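Local coordinates for Pdx2 protein (Plasmodium falciparum, PDB 2ABW) that hydrolyses glutamine to glutamate and ammonia as the glutaminase subunit of PLP synthase, the ammonia being channelled to Pdx1 for vitamin B6 biosynthesis, at residues Ser54-Arg59 / Asn105-Phe110; Arg36-Leu41 / Thr67-Leu72; Ile4-Ser10 / Leu30-Arg36; Glu186-Leu191 / Tyr208-Lys212. The contacts are given in a common frame with arbitrary orientation. Residues are numbered along the deposited sequence.

Contact 1: residues Ser54-Arg59 / Asn105-Phe110; sequences STTVRR and NFGNKF
In this class I glutamine amidotransferase, a cation-pi stack fixes helix 54-60, which opens on the glutamine-binding residue S54, to the loop between strands 94-98 and 115-120. Segment 54-59 is regular helix (R58 N to S54 O 3.0 Å, R59 N to T55 O 3.0 Å); segment 105-110 is irregular, turning at G107, whose phi is positive, with K109 N bonded to F106 O at 2.7 Å. CA atoms come closest at R58-F110, 6.9 Å. Walking the helix, S54 sets OG 3.5 Å from CZ of F110, at the ring edge, and T55 OG1 meets the same edge at CE1, 3.6 Å. One turn on, R58 (t, p, t) has the largest share of any residue. Its guanidinium lies flat on the F106 ring, planes at 17° and centres 4.0 Å apart, while its chain crosses F110, with CG 4.1 Å from CD1. K109 O accepts from both R58 NE (2.9 Å) and R58 NH2 (2.8 Å). Outside the segments, D66 of helix 63-77 forms salt bridges with R58 NH1 and K109 NZ, and Y69 adds a second cation-pi contact. R59, more exposed, brings its CA to 3.8 Å from CZ of F106.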
loop_
_atom_site.group_PDB
_atom_site.type_symbol
_atom_site.label_atom_id
_atom_site.label_comp_id
_atom_site.label_asym_id
_atom_site.label_seq_id
_atom_site.Cartn_x
_atom_site.Cartn_y
_atom_site.Cartn_z
ATOM N N SER A 54 1.493 -8.564 8.239
ATOM C CA SER A 54 2.104 -7.326 8.709
ATOM C C SER A 54 3.221 -7.590 9.684
ATOM O O SER A 54 4.197 -6.896 9.702
ATOM C CB SER A 54 1.067 -6.407 9.303
ATOM O OG SER A 54 0.369 -6.986 10.413
ATOM N N THR A 55 3.077 -8.571 10.591
ATOM C CA THR A 55 4.099 -8.768 11.584
ATOM C C THR A 55 5.411 -9.231 10.953
ATOM O O THR A 55 6.509 -8.882 11.419
ATOM C CB THR A 55 3.631 -9.656 12.736
ATOM O OG1 THR A 55 2.674 -8.921 13.514
ATOM C CG2 THR A 55 4.773 -9.997 13.579
ATOM N N THR A 56 5.302 -10.040 9.914
ATOM C CA THR A 56 6.498 -10.495 9.204
ATOM C C THR A 56 7.258 -9.374 8.512
ATOM O O THR A 56 8.441 -9.273 8.715
ATOM C CB THR A 56 6.149 -11.514 8.116
ATOM O OG1 THR A 56 5.468 -12.613 8.736
ATOM C CG2 THR A 56 7.414 -12.019 7.444
ATOM N N VAL A 57 6.558 -8.551 7.801
ATOM C CA VAL A 57 7.189 -7.413 7.123
ATOM C C VAL A 57 7.814 -6.501 8.165
ATOM O O VAL A 57 8.968 -6.096 8.090
ATOM C CB VAL A 57 6.198 -6.663 6.314
ATOM C CG1 VAL A 57 6.791 -5.323 5.890
ATOM C CG2 VAL A 57 5.664 -7.458 5.095
ATOM N N ARG A 58 7.108 -6.250 9.271
ATOM C CA ARG A 58 7.692 -5.367 10.290
ATOM C C ARG A 58 8.959 -5.898 10.912
ATOM O O ARG A 58 9.899 -5.191 11.171
ATOM C CB ARG A 58 6.659 -5.104 11.404
ATOM C CG ARG A 58 7.115 -4.188 12.501
ATOM C CD ARG A 58 7.546 -2.788 11.992
ATOM N NE ARG A 58 8.063 -1.910 13.046
ATOM C CZ ARG A 58 9.303 -1.857 13.519
ATOM N NH1 ARG A 58 10.303 -2.608 13.048
ATOM N NH2 ARG A 58 9.620 -0.963 14.440
ATOM N N ARG A 59 8.987 -7.191 11.227
ATOM C CA ARG A 59 10.196 -7.813 11.763
ATOM C C ARG A 59 11.367 -7.728 10.768
ATOM O O ARG A 59 12.508 -7.517 11.161
ATOM C CB ARG A 59 9.849 -9.281 11.981
ATOM C CG ARG A 59 10.955 -10.095 12.496
ATOM C CD ARG A 59 10.363 -11.376 13.104
ATOM N NE ARG A 59 9.648 -11.073 14.348
ATOM C CZ ARG A 59 8.569 -11.712 14.803
ATOM N NH1 ARG A 59 7.989 -12.700 14.110
ATOM N NH2 ARG A 59 8.067 -11.354 15.981
ATOM N N ASN A 105 7.642 -7.062 19.571
ATOM C CA ASN A 105 8.798 -6.580 20.255
ATOM C C ASN A 105 8.941 -5.064 20.009
ATOM O O ASN A 105 9.811 -4.445 20.620
ATOM C CB ASN A 105 10.027 -7.398 19.799
ATOM C CG ASN A 105 9.937 -7.776 18.343
ATOM O OD1 ASN A 105 9.396 -6.997 17.575
ATOM N ND2 ASN A 105 10.411 -8.968 17.951
ATOM N N PHE A 106 8.059 -4.463 19.174
ATOM C CA PHE A 106 8.144 -3.015 18.813
ATOM C C PHE A 106 7.068 -2.019 19.340
ATOM O O PHE A 106 7.260 -0.818 19.197
ATOM C CB PHE A 106 8.191 -2.850 17.302
ATOM C CG PHE A 106 8.737 -4.031 16.573
ATOM C CD1 PHE A 106 10.089 -4.197 16.465
ATOM C CD2 PHE A 106 7.899 -4.937 15.976
ATOM C CE1 PHE A 106 10.604 -5.264 15.750
ATOM C CE2 PHE A 106 8.401 -6.008 15.283
ATOM C CZ PHE A 106 9.740 -6.152 15.168
ATOM N N GLY A 107 5.956 -2.498 19.900
ATOM C CA GLY A 107 5.043 -1.650 20.684
ATOM C C GLY A 107 4.412 -0.589 19.807
ATOM O O GLY A 107 3.796 -0.907 18.784
ATOM N N ASN A 108 4.546 0.689 20.211
ATOM C CA ASN A 108 3.969 1.717 19.421
ATOM C C ASN A 108 4.867 2.038 18.243
ATOM O O ASN A 108 4.537 2.945 17.477
ATOM C CB ASN A 108 3.548 2.966 20.242
ATOM C CG ASN A 108 4.690 3.711 20.839
ATOM O OD1 ASN A 108 4.501 4.559 21.744
ATOM N ND2 ASN A 108 5.864 3.434 20.386
ATOM N N LYS A 109 5.919 1.233 18.037
ATOM C CA LYS A 109 6.695 1.363 16.813
ATOM C C LYS A 109 6.291 0.282 15.802
ATOM O O LYS A 109 7.026 0.060 14.884
ATOM C CB LYS A 109 8.209 1.350 17.096
ATOM C CG LYS A 109 8.811 2.633 17.815
ATOM C CD LYS A 109 10.385 2.749 17.825
ATOM C CE LYS A 109 11.108 2.858 16.409
ATOM N NZ LYS A 109 12.672 2.469 16.256
ATOM N N PHE A 110 5.149 -0.350 15.966
ATOM C CA PHE A 110 4.686 -1.331 14.993
ATOM C C PHE A 110 4.400 -0.748 13.591
ATOM O O PHE A 110 4.946 -1.227 12.603
ATOM C CB PHE A 110 3.421 -2.032 15.446
ATOM C CG PHE A 110 2.960 -3.129 14.524
ATOM C CD1 PHE A 110 3.608 -4.366 14.541
ATOM C CD2 PHE A 110 1.803 -2.998 13.744
ATOM C CE1 PHE A 110 3.152 -5.406 13.719
ATOM C CE2 PHE A 110 1.341 -4.047 12.932
ATOM C CZ PHE A 110 2.010 -5.222 12.924
#

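Contact 2: residues Arg36-Leu41 / Thr67-Leu72; sequences RNVHDL and TLYNAL
Two helices meet through apolar side chains on a flank of the flavodoxin-like half of the glutaminase, away from the glutamine site and the catalytic residues. Segment 36-41 leaves strand 30-35 and enters the short helix 38-42; segment 67-72 is a regular stretch of helix 63-77 (A71 N to T67 O 3.1 Å, L72 N to L68 O 2.8 Å). CA atoms approach most closely at V38-L68, 5.8 Å, and open to 8.0 Å at L41-L72. N37 is the N-cap: its OD1 accepts from D40 N at 3.0 Å. D40 takes R36 N on OD2 (2.8 Å) and forms a salt bridge from OD1 to R36 NH2 (2.9 Å). The main bump is V38 (m). Its CG1 drops into a hollow walled by T67 CG2 at 3.8 Å, L68 CD1 at 4.0 Å and A71 CB at 3.6 Å, the small A71 allowing the close fit. L68 (t, p) lays CD1 against the N37-V38 backbone, 3.8 Å from N37 C. L41 (t, p) is the second bump, and both L41 and L72 touch L47 of strand 46-49 beneath. L41 CD2 ends between A71 CB at 3.9 Å and L72 CD2 at 3.8 Å.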
loop_
_atom_site.group_PDB
_atom_site.type_symbol
_atom_site.label_atom_id
_atom_site.label_comp_id
_atom_site.label_asym_id
_atom_site.label_seq_id
_atom_site.Cartn_x
_atom_site.Cartn_y
_atom_site.Cartn_z
ATOM N N ARG A 36 15.464 -3.916 -0.175
ATOM C CA ARG A 36 15.838 -4.827 0.894
ATOM C C ARG A 36 16.594 -4.094 1.989
ATOM O O ARG A 36 16.870 -4.663 3.025
ATOM C CB ARG A 36 16.776 -5.857 0.268
ATOM C CG ARG A 36 16.244 -6.629 -0.883
ATOM C CD ARG A 36 17.438 -7.106 -1.719
ATOM N NE ARG A 36 17.954 -5.974 -2.538
ATOM C CZ ARG A 36 19.217 -5.768 -2.866
ATOM N NH1 ARG A 36 20.179 -6.572 -2.424
ATOM N NH2 ARG A 36 19.553 -4.751 -3.643
ATOM N N ASN A 37 16.963 -2.828 1.742
ATOM C CA ASN A 37 17.807 -2.103 2.673
ATOM C C ASN A 37 17.722 -0.617 2.392
ATOM O O ASN A 37 17.058 -0.199 1.430
ATOM C CB ASN A 37 19.230 -2.624 2.572
ATOM C CG ASN A 37 19.791 -2.516 1.207
ATOM O OD1 ASN A 37 19.779 -1.485 0.620
ATOM N ND2 ASN A 37 20.376 -3.608 0.700
ATOM N N VAL A 38 18.381 0.193 3.204
ATOM C CA VAL A 38 18.306 1.643 3.097
ATOM C C VAL A 38 18.975 2.188 1.820
ATOM O O VAL A 38 18.544 3.218 1.295
ATOM C CB VAL A 38 18.856 2.349 4.345
ATOM C CG1 VAL A 38 18.088 1.980 5.599
ATOM C CG2 VAL A 38 20.323 2.029 4.556
ATOM N N HIS A 39 20.003 1.502 1.327
ATOM C CA HIS A 39 20.641 1.908 0.039
ATOM C C HIS A 39 19.589 1.830 -1.102
ATOM O O HIS A 39 19.387 2.758 -1.846
ATOM C CB HIS A 39 21.794 0.992 -0.263
ATOM C CG HIS A 39 22.537 1.387 -1.495
ATOM N ND1 HIS A 39 22.566 0.599 -2.627
ATOM C CD2 HIS A 39 23.236 2.511 -1.801
ATOM C CE1 HIS A 39 23.200 1.238 -3.590
ATOM N NE2 HIS A 39 23.658 2.382 -3.112
ATOM N N ASP A 40 18.908 0.702 -1.178
ATOM C CA ASP A 40 17.889 0.496 -2.183
ATOM C C ASP A 40 16.796 1.586 -2.041
ATOM O O ASP A 40 16.302 2.157 -3.009
ATOM C CB ASP A 40 17.169 -0.839 -2.073
ATOM C CG ASP A 40 18.041 -2.061 -2.262
ATOM O OD1 ASP A 40 19.057 -1.976 -3.057
ATOM O OD2 ASP A 40 17.683 -3.150 -1.669
ATOM N N LEU A 41 16.404 1.819 -0.771
ATOM C CA LEU A 41 15.283 2.797 -0.491
ATOM C C LEU A 41 15.683 4.127 -0.994
ATOM O O LEU A 41 14.845 4.841 -1.498
ATOM C CB LEU A 41 14.979 2.813 0.995
ATOM C CG LEU A 41 13.868 3.773 1.392
ATOM C CD1 LEU A 41 12.531 3.274 0.717
ATOM C CD2 LEU A 41 13.748 3.815 2.875
ATOM N N THR A 67 16.979 0.017 11.683
ATOM C CA THR A 67 17.592 0.925 10.717
ATOM C C THR A 67 16.607 1.174 9.571
ATOM O O THR A 67 16.348 2.315 9.192
ATOM C CB THR A 67 18.961 0.408 10.196
ATOM O OG1 THR A 67 19.931 0.538 11.268
ATOM C CG2 THR A 67 19.432 1.186 9.016
ATOM N N LEU A 68 16.071 0.107 9.017
ATOM C CA LEU A 68 15.138 0.302 7.816
ATOM C C LEU A 68 13.830 0.879 8.268
ATOM O O LEU A 68 13.251 1.716 7.560
ATOM C CB LEU A 68 14.923 -1.012 7.055
ATOM C CG LEU A 68 14.173 -0.987 5.787
ATOM C CD1 LEU A 68 14.757 -0.005 4.758
ATOM C CD2 LEU A 68 14.033 -2.440 5.168
ATOM N N TYR A 69 13.279 0.460 9.408
ATOM C CA TYR A 69 12.044 1.023 9.953
ATOM C C TYR A 69 12.200 2.558 10.030
ATOM O O TYR A 69 11.388 3.333 9.541
ATOM C CB TYR A 69 11.767 0.497 11.333
ATOM C CG TYR A 69 10.600 1.142 11.973
ATOM C CD1 TYR A 69 9.287 0.819 11.652
ATOM C CD2 TYR A 69 10.784 2.147 12.885
ATOM C CE1 TYR A 69 8.182 1.434 12.239
ATOM C CE2 TYR A 69 9.669 2.840 13.421
ATOM C CZ TYR A 69 8.399 2.460 13.158
ATOM O OH TYR A 69 7.303 3.136 13.692
ATOM N N ASN A 70 13.282 2.996 10.664
ATOM C CA ASN A 70 13.463 4.485 10.864
ATOM C C ASN A 70 13.610 5.161 9.498
ATOM O O ASN A 70 13.051 6.247 9.301
ATOM C CB ASN A 70 14.648 4.740 11.675
ATOM C CG ASN A 70 14.495 4.258 13.131
ATOM O OD1 ASN A 70 13.427 4.286 13.626
ATOM N ND2 ASN A 70 15.580 3.932 13.782
ATOM N N ALA A 71 14.273 4.518 8.534
ATOM C CA ALA A 71 14.406 5.121 7.206
ATOM C C ALA A 71 13.055 5.200 6.492
ATOM O O ALA A 71 12.754 6.170 5.775
ATOM C CB ALA A 71 15.471 4.370 6.357
ATOM N N LEU A 72 12.236 4.168 6.655
ATOM C CA LEU A 72 10.857 4.156 6.076
ATOM C C LEU A 72 9.996 5.273 6.680
ATOM O O LEU A 72 9.322 5.963 5.982
ATOM C CB LEU A 72 10.243 2.759 6.195
ATOM C CG LEU A 72 10.908 1.709 5.336
ATOM C CD1 LEU A 72 10.440 0.301 5.711
ATOM C CD2 LEU A 72 10.545 1.956 3.879
#

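Contact 3: residues Ile4-Ser10 / Leu30-Arg36; sequences ITIGVLS and LNIIQVR
Six backbone hydrogen bonds, the last from S10 just past the strand, join strands 4-9 and 30-35, the parallel pair of a beta-alpha-beta unit whose crossover is helix 16-23. They alternate: N31 N to I4 O 2.9 Å, I6 N to N31 O 3.0 Å, I33 N to I6 O 3.0 Å, V8 N to I33 O 2.9 Å, V35 N to V8 O 2.9 Å and S10 N to V35 O 3.0 Å. Register runs from I4-L30 to L9-V35, CA pairs 4.6-5.1 Å apart, the short strand axes at 34°. Strand 30-35 ends the sheet. On the face of I4, I6, V8, L30 and I32, I4 CG2 and I6 CD1 reach L30 CD1 at 3.8 and 3.9 Å, and I32 CD1 lies 3.9 Å from I6 CB; helices 16-23 and 204-219 cover this side. On the other face G7, lacking a side chain, lets V35 CG2 sit 3.7 Å from its CA. Just past strand 4-9, S10 OG donates to Q34 OE1 at 3.1 Å.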
loop_
_atom_site.group_PDB
_atom_site.type_symbol
_atom_site.label_atom_id
_atom_site.label_comp_id
_atom_site.label_asym_id
_atom_site.label_seq_id
_atom_site.Cartn_x
_atom_site.Cartn_y
_atom_site.Cartn_z
ATOM N N ILE A 4 11.890 7.204 -13.770
ATOM C CA ILE A 4 11.179 7.043 -12.498
ATOM C C ILE A 4 11.492 5.647 -11.988
ATOM O O ILE A 4 11.443 4.663 -12.744
ATOM C CB ILE A 4 9.659 7.084 -12.785
ATOM C CG1 ILE A 4 9.251 8.518 -13.158
ATOM C CG2 ILE A 4 8.875 6.486 -11.596
ATOM C CD1 ILE A 4 9.444 9.453 -12.055
ATOM N N THR A 5 11.907 5.555 -10.693
ATOM C CA THR A 5 12.179 4.289 -10.039
ATOM C C THR A 5 11.171 4.052 -8.918
ATOM O O THR A 5 11.044 4.888 -8.010
ATOM C CB THR A 5 13.588 4.251 -9.441
ATOM O OG1 THR A 5 14.512 4.450 -10.537
ATOM C CG2 THR A 5 13.845 2.877 -8.743
ATOM N N ILE A 6 10.440 2.964 -9.028
ATOM C CA ILE A 6 9.551 2.529 -7.983
ATOM C C ILE A 6 10.133 1.275 -7.361
ATOM O O ILE A 6 10.515 0.340 -8.072
ATOM C CB ILE A 6 8.090 2.298 -8.459
ATOM C CG1 ILE A 6 7.561 3.659 -8.874
ATOM C CG2 ILE A 6 7.301 1.620 -7.340
ATOM C CD1 ILE A 6 6.158 3.623 -9.508
ATOM N N GLY A 7 10.209 1.262 -6.048
ATOM C CA GLY A 7 10.718 0.083 -5.344
ATOM C C GLY A 7 9.594 -0.732 -4.790
ATOM O O GLY A 7 8.458 -0.209 -4.507
ATOM N N VAL A 8 9.840 -2.030 -4.650
ATOM C CA VAL A 8 8.908 -2.969 -3.984
ATOM C C VAL A 8 9.629 -3.616 -2.836
ATOM O O VAL A 8 10.648 -4.254 -3.004
ATOM C CB VAL A 8 8.326 -4.019 -4.927
ATOM C CG1 VAL A 8 7.357 -4.990 -4.173
ATOM C CG2 VAL A 8 7.539 -3.334 -6.057
ATOM N N LEU A 9 9.146 -3.408 -1.612
ATOM C CA LEU A 9 9.785 -4.017 -0.408
ATOM C C LEU A 9 9.759 -5.531 -0.626
ATOM O O LEU A 9 8.744 -6.087 -1.039
ATOM C CB LEU A 9 9.004 -3.566 0.837
ATOM C CG LEU A 9 9.796 -3.961 2.104
ATOM C CD1 LEU A 9 11.020 -3.076 2.361
ATOM C CD2 LEU A 9 8.870 -3.888 3.334
ATOM N N SER A 10 10.888 -6.198 -0.436
ATOM C CA SER A 10 10.989 -7.611 -0.862
ATOM C C SER A 10 11.439 -8.608 0.181
ATOM O O SER A 10 11.528 -9.832 -0.105
ATOM C CB SER A 10 11.885 -7.693 -2.062
ATOM O OG SER A 10 13.223 -7.399 -1.727
ATOM N N LEU A 30 9.787 3.881 -16.691
ATOM C CA LEU A 30 9.675 3.196 -15.400
ATOM C C LEU A 30 10.640 2.013 -15.225
ATOM O O LEU A 30 10.633 1.024 -15.986
ATOM C CB LEU A 30 8.243 2.678 -15.233
ATOM C CG LEU A 30 7.937 1.936 -13.944
ATOM C CD1 LEU A 30 8.248 2.881 -12.740
ATOM C CD2 LEU A 30 6.453 1.564 -13.867
ATOM N N ASN A 31 11.396 2.086 -14.095
ATOM C CA ASN A 31 12.239 1.034 -13.602
ATOM C C ASN A 31 11.682 0.531 -12.280
ATOM O O ASN A 31 11.300 1.386 -11.467
ATOM C CB ASN A 31 13.543 1.717 -13.172
ATOM C CG ASN A 31 14.222 2.461 -14.308
ATOM O OD1 ASN A 31 14.336 1.955 -15.446
ATOM N ND2 ASN A 31 14.562 3.720 -14.034
ATOM N N ILE A 32 11.721 -0.776 -12.042
ATOM C CA ILE A 32 11.303 -1.323 -10.728
ATOM C C ILE A 32 12.448 -1.992 -10.077
ATOM O O ILE A 32 13.220 -2.693 -10.710
ATOM C CB ILE A 32 10.153 -2.333 -10.886
ATOM C CG1 ILE A 32 8.971 -1.755 -11.678
ATOM C CG2 ILE A 32 9.711 -2.846 -9.551
ATOM C CD1 ILE A 32 8.181 -0.653 -10.972
ATOM N N ILE A 33 12.600 -1.738 -8.762
ATOM C CA ILE A 33 13.659 -2.422 -8.016
ATOM C C ILE A 33 13.154 -3.070 -6.794
ATOM O O ILE A 33 12.158 -2.652 -6.266
ATOM C CB ILE A 33 14.833 -1.449 -7.654
ATOM C CG1 ILE A 33 14.445 -0.392 -6.659
ATOM C CG2 ILE A 33 15.394 -0.772 -8.907
ATOM C CD1 ILE A 33 15.627 0.380 -6.083
ATOM N N GLN A 34 13.828 -4.135 -6.348
ATOM C CA GLN A 34 13.542 -4.673 -5.058
ATOM C C GLN A 34 14.119 -3.711 -4.060
ATOM O O GLN A 34 15.193 -3.095 -4.281
ATOM C CB GLN A 34 14.225 -6.021 -4.852
ATOM C CG GLN A 34 13.687 -7.167 -5.625
ATOM C CD GLN A 34 14.451 -8.459 -5.252
ATOM O OE1 GLN A 34 14.781 -8.675 -4.077
ATOM N NE2 GLN A 34 14.699 -9.302 -6.235
ATOM N N VAL A 35 13.484 -3.610 -2.902
ATOM C CA VAL A 35 14.041 -2.838 -1.779
ATOM C C VAL A 35 14.228 -3.766 -0.575
ATOM O O VAL A 35 13.300 -4.382 -0.083
ATOM C CB VAL A 35 13.148 -1.681 -1.392
ATOM C CG1 VAL A 35 13.550 -1.037 -0.077
ATOM C CG2 VAL A 35 13.052 -0.713 -2.619
ATOM N N ARG A 36 15.464 -3.916 -0.175
ATOM C CA ARG A 36 15.838 -4.827 0.894
ATOM C C ARG A 36 16.594 -4.094 1.989
ATOM O O ARG A 36 16.870 -4.663 3.025
ATOM C CB ARG A 36 16.776 -5.857 0.268
ATOM C CG ARG A 36 16.244 -6.629 -0.883
ATOM C CD ARG A 36 17.438 -7.106 -1.719
ATOM N NE ARG A 36 17.954 -5.974 -2.538
ATOM C CZ ARG A 36 19.217 -5.768 -2.866
ATOM N NH1 ARG A 36 20.179 -6.572 -2.424
ATOM N NH2 ARG A 36 19.553 -4.751 -3.643
#

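Contact 4: residues Glu186-Leu191 / Tyr208-Lys212; sequences EQNNCL and YFYEK
K212 and Y208, one turn apart on helix 204-219, reach across to a beta hairpin and share the carboxylate of E186. The hairpin links strands 180-187 and 190-193 through a type II' turn from Q187 to C190, closed by Q187 N to C190 O at 2.8 Å and C190 N to Q187 O at 2.9 Å; N188 takes the positive phi at its first corner. Segment 208-212 is regular helix, K212 N bonding Y208 O at 3.0 Å. The nearest CA pairs are L191-F209 at 7.9 Å and N189-K212 at 8.1 Å. E186 is extended (t, t), and each of its oxygens has its own donor: OE1 receives Y208 OH at a short 2.5 Å, while OE2 forms a salt bridge with K212 NZ at 2.7 Å. K212, all t until chi4 turns to p, gives NZ a second acceptor in N188 O at 2.9 Å, and its CE passes 3.3 Å from N189 O. The turn amides look elsewhere: N188 ND2 bonds E165, and N189 ND2 bonds the carbonyls of K81 and I76. Below the polar row, L191 (t, p) packs CD2 4.1 Å from F209 CD1 and 4.3 Å from Y208 CD2. The helix lies against the central sheet, where strand 190-193 pairs with 83-86 and strand 180-187 with 167-174, whose L169 touches both L191 and Y208.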
loop_
_atom_site.group_PDB
_atom_site.type_symbol
_atom_site.label_atom_id
_atom_site.label_comp_id
_atom_site.label_asym_id
_atom_site.label_seq_id
_atom_site.Cartn_x
_atom_site.Cartn_y
_atom_site.Cartn_z
ATOM N N GLU A 186 -6.559 7.228 0.433
ATOM C CA GLU A 186 -5.376 7.995 0.065
ATOM C C GLU A 186 -5.270 9.172 1.011
ATOM O O GLU A 186 -6.264 9.875 1.274
ATOM C CB GLU A 186 -5.511 8.430 -1.411
ATOM C CG GLU A 186 -4.215 9.098 -1.960
ATOM C CD GLU A 186 -4.242 9.235 -3.482
ATOM O OE1 GLU A 186 -5.356 9.123 -4.073
ATOM O OE2 GLU A 186 -3.231 9.561 -4.082
ATOM N N GLN A 187 -4.081 9.464 1.488
ATOM C CA GLN A 187 -3.893 10.594 2.421
ATOM C C GLN A 187 -2.504 11.160 2.111
ATOM O O GLN A 187 -1.533 10.448 2.309
ATOM C CB GLN A 187 -3.926 10.181 3.884
ATOM C CG GLN A 187 -3.853 11.404 4.820
ATOM C CD GLN A 187 -3.949 11.045 6.227
ATOM O OE1 GLN A 187 -4.136 9.856 6.586
ATOM N NE2 GLN A 187 -3.764 12.072 7.099
ATOM N N ASN A 188 -2.483 12.393 1.600
ATOM C CA ASN A 188 -1.200 13.035 1.278
ATOM C C ASN A 188 -0.443 12.069 0.341
ATOM O O ASN A 188 -1.054 11.595 -0.638
ATOM C CB ASN A 188 -0.415 13.373 2.520
ATOM C CG ASN A 188 -1.149 14.251 3.508
ATOM O OD1 ASN A 188 -1.606 15.295 3.130
ATOM N ND2 ASN A 188 -1.310 13.773 4.772
ATOM N N ASN A 189 0.806 11.721 0.664
ATOM C CA ASN A 189 1.622 10.859 -0.158
ATOM C C ASN A 189 1.400 9.347 -0.054
ATOM O O ASN A 189 2.116 8.542 -0.676
ATOM C CB ASN A 189 3.097 11.143 0.118
ATOM C CG ASN A 189 3.459 11.026 1.568
ATOM O OD1 ASN A 189 2.850 11.674 2.411
ATOM N ND2 ASN A 189 4.521 10.215 1.904
ATOM N N CYS A 190 0.407 8.940 0.740
ATOM C CA CYS A 190 0.122 7.556 1.051
ATOM C C CYS A 190 -1.135 6.991 0.425
ATOM O O CYS A 190 -2.177 7.624 0.447
ATOM C CB CYS A 190 -0.022 7.378 2.559
ATOM S SG CYS A 190 1.485 7.880 3.486
ATOM N N LEU A 191 -1.023 5.799 -0.136
ATOM C CA LEU A 191 -2.125 5.088 -0.717
ATOM C C LEU A 191 -2.201 3.790 -0.035
ATOM O O LEU A 191 -1.192 3.114 0.198
ATOM C CB LEU A 191 -1.855 4.856 -2.221
ATOM C CG LEU A 191 -2.782 3.975 -3.019
ATOM C CD1 LEU A 191 -4.191 4.657 -3.113
ATOM C CD2 LEU A 191 -2.218 3.719 -4.407
ATOM N N TYR A 208 -2.258 4.174 -11.416
ATOM C CA TYR A 208 -2.563 5.315 -10.543
ATOM C C TYR A 208 -1.375 5.642 -9.655
ATOM O O TYR A 208 -0.972 6.803 -9.483
ATOM C CB TYR A 208 -3.733 4.987 -9.664
ATOM C CG TYR A 208 -4.198 6.118 -8.833
ATOM C CD1 TYR A 208 -4.861 7.201 -9.424
ATOM C CD2 TYR A 208 -4.026 6.154 -7.502
ATOM C CE1 TYR A 208 -5.313 8.255 -8.640
ATOM C CE2 TYR A 208 -4.521 7.166 -6.727
ATOM C CZ TYR A 208 -5.158 8.217 -7.292
ATOM O OH TYR A 208 -5.673 9.320 -6.571
ATOM N N PHE A 209 -0.794 4.610 -9.076
ATOM C CA PHE A 209 0.375 4.858 -8.166
ATOM C C PHE A 209 1.551 5.374 -9.009
ATOM O O PHE A 209 2.260 6.285 -8.559
ATOM C CB PHE A 209 0.782 3.624 -7.393
ATOM C CG PHE A 209 1.876 3.907 -6.388
ATOM C CD1 PHE A 209 1.587 4.774 -5.313
ATOM C CD2 PHE A 209 3.132 3.355 -6.442
ATOM C CE1 PHE A 209 2.574 5.097 -4.421
ATOM C CE2 PHE A 209 4.100 3.673 -5.526
ATOM C CZ PHE A 209 3.819 4.540 -4.560
ATOM N N TYR A 210 1.783 4.860 -10.197
ATOM C CA TYR A 210 2.849 5.393 -11.050
ATOM C C TYR A 210 2.630 6.913 -11.269
ATOM O O TYR A 210 3.579 7.710 -11.144
ATOM C CB TYR A 210 2.850 4.667 -12.373
ATOM C CG TYR A 210 3.775 5.325 -13.328
ATOM C CD1 TYR A 210 5.133 5.133 -13.300
ATOM C CD2 TYR A 210 3.324 6.257 -14.254
ATOM C CE1 TYR A 210 5.982 5.801 -14.176
ATOM C CE2 TYR A 210 4.157 6.926 -15.127
ATOM C CZ TYR A 210 5.509 6.749 -15.064
ATOM O OH TYR A 210 6.444 7.386 -15.906
ATOM N N GLU A 211 1.434 7.318 -11.653
ATOM C CA GLU A 211 1.155 8.716 -11.904
ATOM C C GLU A 211 1.378 9.537 -10.628
ATOM O O GLU A 211 1.914 10.649 -10.732
ATOM C CB GLU A 211 -0.254 8.841 -12.423
ATOM C CG GLU A 211 -0.415 8.396 -13.830
ATOM C CD GLU A 211 0.236 9.292 -14.853
ATOM O OE1 GLU A 211 0.399 10.489 -14.592
ATOM O OE2 GLU A 211 0.572 8.851 -15.953
ATOM N N LYS A 212 1.095 8.954 -9.459
ATOM C CA LYS A 212 1.349 9.635 -8.181
ATOM C C LYS A 212 2.816 9.935 -8.009
ATOM O O LYS A 212 3.279 11.007 -7.607
ATOM C CB LYS A 212 0.851 8.797 -7.035
ATOM C CG LYS A 212 0.821 9.469 -5.714
ATOM C CD LYS A 212 0.095 8.586 -4.692
ATOM C CE LYS A 212 0.155 9.166 -3.229
ATOM N NZ LYS A 212 -0.801 10.299 -3.229
#

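Overall arrangement
All four contacts are partly buried. Contact 4 is the most central, its centre about 9 Å from the chain's centre; those of contacts 3, 1 and 2 lie about 14, 16 and 17 Å out. Contacts 3 and 4 both reach the large sheet: backbone bonding dominates contact 3, while contact 4 sets helix 204-219 there through a polar row built round one salt bridge, and Y210 and F209 also touch L30, I4 and I6 of contact 3. Contact 2 shares R36 with contact 3 and is apolar across its interface. Contact 1 relies on arginine and aromatic rings and contains a glutamine-binding residue. Y69 and N70 of contact 2 touch R58 and K109 of contact 1, joining the outer patches.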